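Local coordinates for enoyl-CoA hydratase/isomerase family protein (Mycobacterium tuberculosis, PDB 4FN7) that probably hydrates the double bond of unsaturated acyl-CoA thioesters in lipid metabolism, as a member of the crotonase superfamily, at residues 33-38 / 83-88. Residues are numbered along the deposited sequence; the frame is centred on the assembly and turned at random.
Sequences ALNAAI and FELAYR
Two neighbouring helices of the crotonase fold, 28-44 and 73-90, meet here through Leu34, Asn35 and Ile38 on one and Leu85 and Arg88 on the other. Their short segments run nearly parallel, at 21°, with axes 11.2 Å apart. That spacing is bridged by side chains. Leu85 reaches across with CG anti to its backbone N (chi1 -176°), and its two methyls meet different residues. Leu85 CD2 meets Leu34 CD1 at 3.6 Å, the two side chains crossing at about a right angle. Leu85 CD1 packs on Ile38 CD1, also at 3.6 Å. Leu34 and Ile38 both rest on Ile16 of strand 13-18, which joins this apolar layer to the sheet.

Arg88 supplies the polar half. Its chain is extended from CG to NE and carries the guanidinium to the other helix. There NH1 donates to two oxygens of one residue, Asn35. Arg88 NH1 lies 2.9 Å from Asn35 OD1, on a lone pair of that oxygen and in the guanidinium plane; amide and guanidinium are nearly coplanar. Arg88 NH1 lies 3.1 Å from Asn35 O, which is tilted from that plane. NH2 forms salt bridges with Asp39 and Asp42, further along helix 28-44, which probably stabilise the positive charge. Ile38 CG2 lies over one face of the guanidinium, offset toward its rim, 3.5 Å from Arg88 CZ.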
ATOM      1  N   ALA A  33      13.550  25.424  17.399  1.00 12.76           N
ATOM      2  CA  ALA A  33      12.901  26.517  16.682  1.00 13.33           C
ATOM      3  C   ALA A  33      11.600  26.058  16.034  1.00 12.26           C
ATOM      4  O   ALA A  33      10.607  26.789  16.041  1.00 12.53           O
ATOM      5  CB  ALA A  33      13.844  27.111  15.645  1.00 15.21           C
ATOM      6  N   LEU A  34      11.603  24.855  15.471  1.00 11.64           N
ATOM      7  CA  LEU A  34      10.386  24.300  14.887  1.00 12.21           C
ATOM      8  C   LEU A  34       9.316  24.090  15.944  1.00 10.98           C
ATOM      9  O   LEU A  34       8.152  24.434  15.733  1.00 11.86           O
ATOM     10  CB  LEU A  34      10.678  22.980  14.178  1.00 12.95           C
ATOM     11  CG  LEU A  34      11.291  23.098  12.786  1.00 13.96           C
ATOM     12  CD1 LEU A  34      11.735  21.733  12.297  1.00 14.58           C
ATOM     13  CD2 LEU A  34      10.312  23.740  11.805  1.00 15.76           C
ATOM     14  N   ASN A  35       9.700  23.507  17.076  1.00 10.43           N
ATOM     15  CA  ASN A  35       8.753  23.320  18.172  1.00 10.69           C
ATOM     16  C   ASN A  35       8.183  24.645  18.675  1.00 10.97           C
ATOM     17  O   ASN A  35       6.995  24.739  18.982  1.00 11.01           O
ATOM     18  CB  ASN A  35       9.383  22.521  19.315  1.00 11.05           C
ATOM     19  CG  ASN A  35       9.278  21.031  19.101  1.00 11.92           C
ATOM     20  OD1 ASN A  35       8.192  20.505  18.856  1.00 12.07           O
ATOM     21  ND2 ASN A  35      10.405  20.338  19.204  1.00 12.56           N
ATOM     22  N   ALA A  36       9.031  25.667  18.758  1.00 11.31           N
ATOM     23  CA  ALA A  36       8.587  26.992  19.188  1.00 11.17           C
ATOM     24  C   ALA A  36       7.590  27.581  18.186  1.00 10.37           C
ATOM     25  O   ALA A  36       6.610  28.226  18.569  1.00 11.79           O
ATOM     26  CB  ALA A  36       9.780  27.927  19.366  1.00 12.65           C
ATOM     27  N   ALA A  37       7.834  27.357  16.901  1.00 10.49           N
ATOM     28  CA  ALA A  37       6.947  27.869  15.866  1.00 11.50           C
ATOM     29  C   ALA A  37       5.593  27.169  15.917  1.00  9.88           C
ATOM     30  O   ALA A  37       4.549  27.803  15.745  1.00 10.05           O
ATOM     31  CB  ALA A  37       7.577  27.699  14.498  1.00 11.51           C
ATOM     32  N   ILE A  38       5.599  25.856  16.133  1.00  9.87           N
ATOM     33  CA  ILE A  38       4.339  25.133  16.245  1.00 10.41           C
ATOM     34  C   ILE A  38       3.609  25.568  17.529  1.00 10.07           C
ATOM     35  O   ILE A  38       2.381  25.665  17.536  1.00 10.31           O
ATOM     36  CB  ILE A  38       4.521  23.590  16.173  1.00 10.76           C
ATOM     37  CG1 ILE A  38       5.252  23.198  14.883  1.00 12.39           C
ATOM     38  CG2 ILE A  38       3.161  22.888  16.272  1.00 11.17           C
ATOM     39  CD1 ILE A  38       5.816  21.789  14.886  1.00 13.70           C
ATOM     40  N   PHE A  83      11.939  12.499  16.023  1.00  9.56           N
ATOM     41  CA  PHE A  83      10.787  11.620  15.925  1.00  9.29           C
ATOM     42  C   PHE A  83       9.615  12.087  16.780  1.00  9.60           C
ATOM     43  O   PHE A  83       8.463  11.858  16.425  1.00 10.27           O
ATOM     44  CB  PHE A  83      11.196  10.174  16.207  1.00 10.60           C
ATOM     45  CG  PHE A  83      12.203   9.655  15.226  1.00 11.06           C
ATOM     46  CD1 PHE A  83      11.998   9.828  13.868  1.00 12.98           C
ATOM     47  CD2 PHE A  83      13.367   9.046  15.653  1.00 12.37           C
ATOM     48  CE1 PHE A  83      12.925   9.370  12.944  1.00 14.14           C
ATOM     49  CE2 PHE A  83      14.301   8.587  14.734  1.00 13.64           C
ATOM     50  CZ  PHE A  83      14.078   8.753  13.380  1.00 13.89           C
ATOM     51  N   GLU A  84       9.908  12.786  17.873  1.00  9.76           N
ATOM     52  CA  GLU A  84       8.851  13.423  18.657  1.00 10.97           C
ATOM     53  C   GLU A  84       8.159  14.528  17.852  1.00  9.46           C
ATOM     54  O   GLU A  84       6.937  14.677  17.904  1.00 10.92           O
ATOM     55  CB  GLU A  84       9.406  13.999  19.960  1.00 12.49           C
ATOM     56  CG  GLU A  84       8.317  14.409  20.926  1.00 18.41           C
ATOM     57  CD  GLU A  84       7.512  13.217  21.393  1.00 22.55           C
ATOM     58  OE1 GLU A  84       8.128  12.241  21.868  1.00 23.79           O
ATOM     59  OE2 GLU A  84       6.269  13.247  21.276  1.00 25.76           O
ATOM     60  N   LEU A  85       8.945  15.305  17.116  1.00  9.08           N
ATOM     61  CA  LEU A  85       8.398  16.307  16.209  1.00  9.21           C
ATOM     62  C   LEU A  85       7.500  15.647  15.156  1.00  9.45           C
ATOM     63  O   LEU A  85       6.412  16.137  14.854  1.00  9.87           O
ATOM     64  CB  LEU A  85       9.536  17.079  15.542  1.00 12.58           C
ATOM     65  CG  LEU A  85       9.141  18.230  14.631  1.00 18.61           C
ATOM     66  CD1 LEU A  85       8.338  19.264  15.407  1.00 17.81           C
ATOM     67  CD2 LEU A  85      10.390  18.855  14.043  1.00 20.47           C
ATOM     68  N   ALA A  86       7.949  14.527  14.600  1.00  9.19           N
ATOM     69  CA  ALA A  86       7.126  13.788  13.652  1.00  9.40           C
ATOM     70  C   ALA A  86       5.809  13.352  14.295  1.00  9.42           C
ATOM     71  O   ALA A  86       4.744  13.499  13.705  1.00  9.51           O
ATOM     72  CB  ALA A  86       7.888  12.578  13.107  1.00 10.46           C
ATOM     73  N   TYR A  87       5.886  12.820  15.510  1.00  8.93           N
ATOM     74  CA  TYR A  87       4.686  12.418  16.226  1.00  9.80           C
ATOM     75  C   TYR A  87       3.748  13.620  16.413  1.00  8.53           C
ATOM     76  O   TYR A  87       2.537  13.525  16.192  1.00  9.89           O
ATOM     77  CB  TYR A  87       5.056  11.807  17.581  1.00 10.42           C
ATOM     78  CG  TYR A  87       3.887  11.205  18.321  1.00  9.88           C
ATOM     79  CD1 TYR A  87       3.681   9.831  18.337  1.00 12.39           C
ATOM     80  CD2 TYR A  87       2.980  12.014  19.004  1.00 11.81           C
ATOM     81  CE1 TYR A  87       2.605   9.275  19.018  1.00 14.03           C
ATOM     82  CE2 TYR A  87       1.905  11.468  19.683  1.00 13.80           C
ATOM     83  CZ  TYR A  87       1.720  10.101  19.687  1.00 14.46           C
ATOM     84  OH  TYR A  87       0.643   9.573  20.361  1.00 17.55           O
ATOM     85  N   ARG A  88       4.319  14.749  16.817  1.00  9.14           N
ATOM     86  CA  ARG A  88       3.545  15.969  17.045  1.00  8.99           C
ATOM     87  C   ARG A  88       2.801  16.400  15.787  1.00  8.68           C
ATOM     88  O   ARG A  88       1.625  16.765  15.840  1.00 10.06           O
ATOM     89  CB  ARG A  88       4.456  17.100  17.523  1.00  9.66           C
ATOM     90  CG  ARG A  88       3.697  18.343  17.936  1.00  9.55           C
ATOM     91  CD  ARG A  88       4.627  19.430  18.430  1.00 11.12           C
ATOM     92  NE  ARG A  88       3.839  20.567  18.905  1.00 10.85           N
ATOM     93  CZ  ARG A  88       4.345  21.718  19.331  1.00 10.78           C
ATOM     94  NH1 ARG A  88       5.654  21.921  19.339  1.00 11.73           N
ATOM     95  NH2 ARG A  88       3.523  22.673  19.739  1.00 12.61           N
TER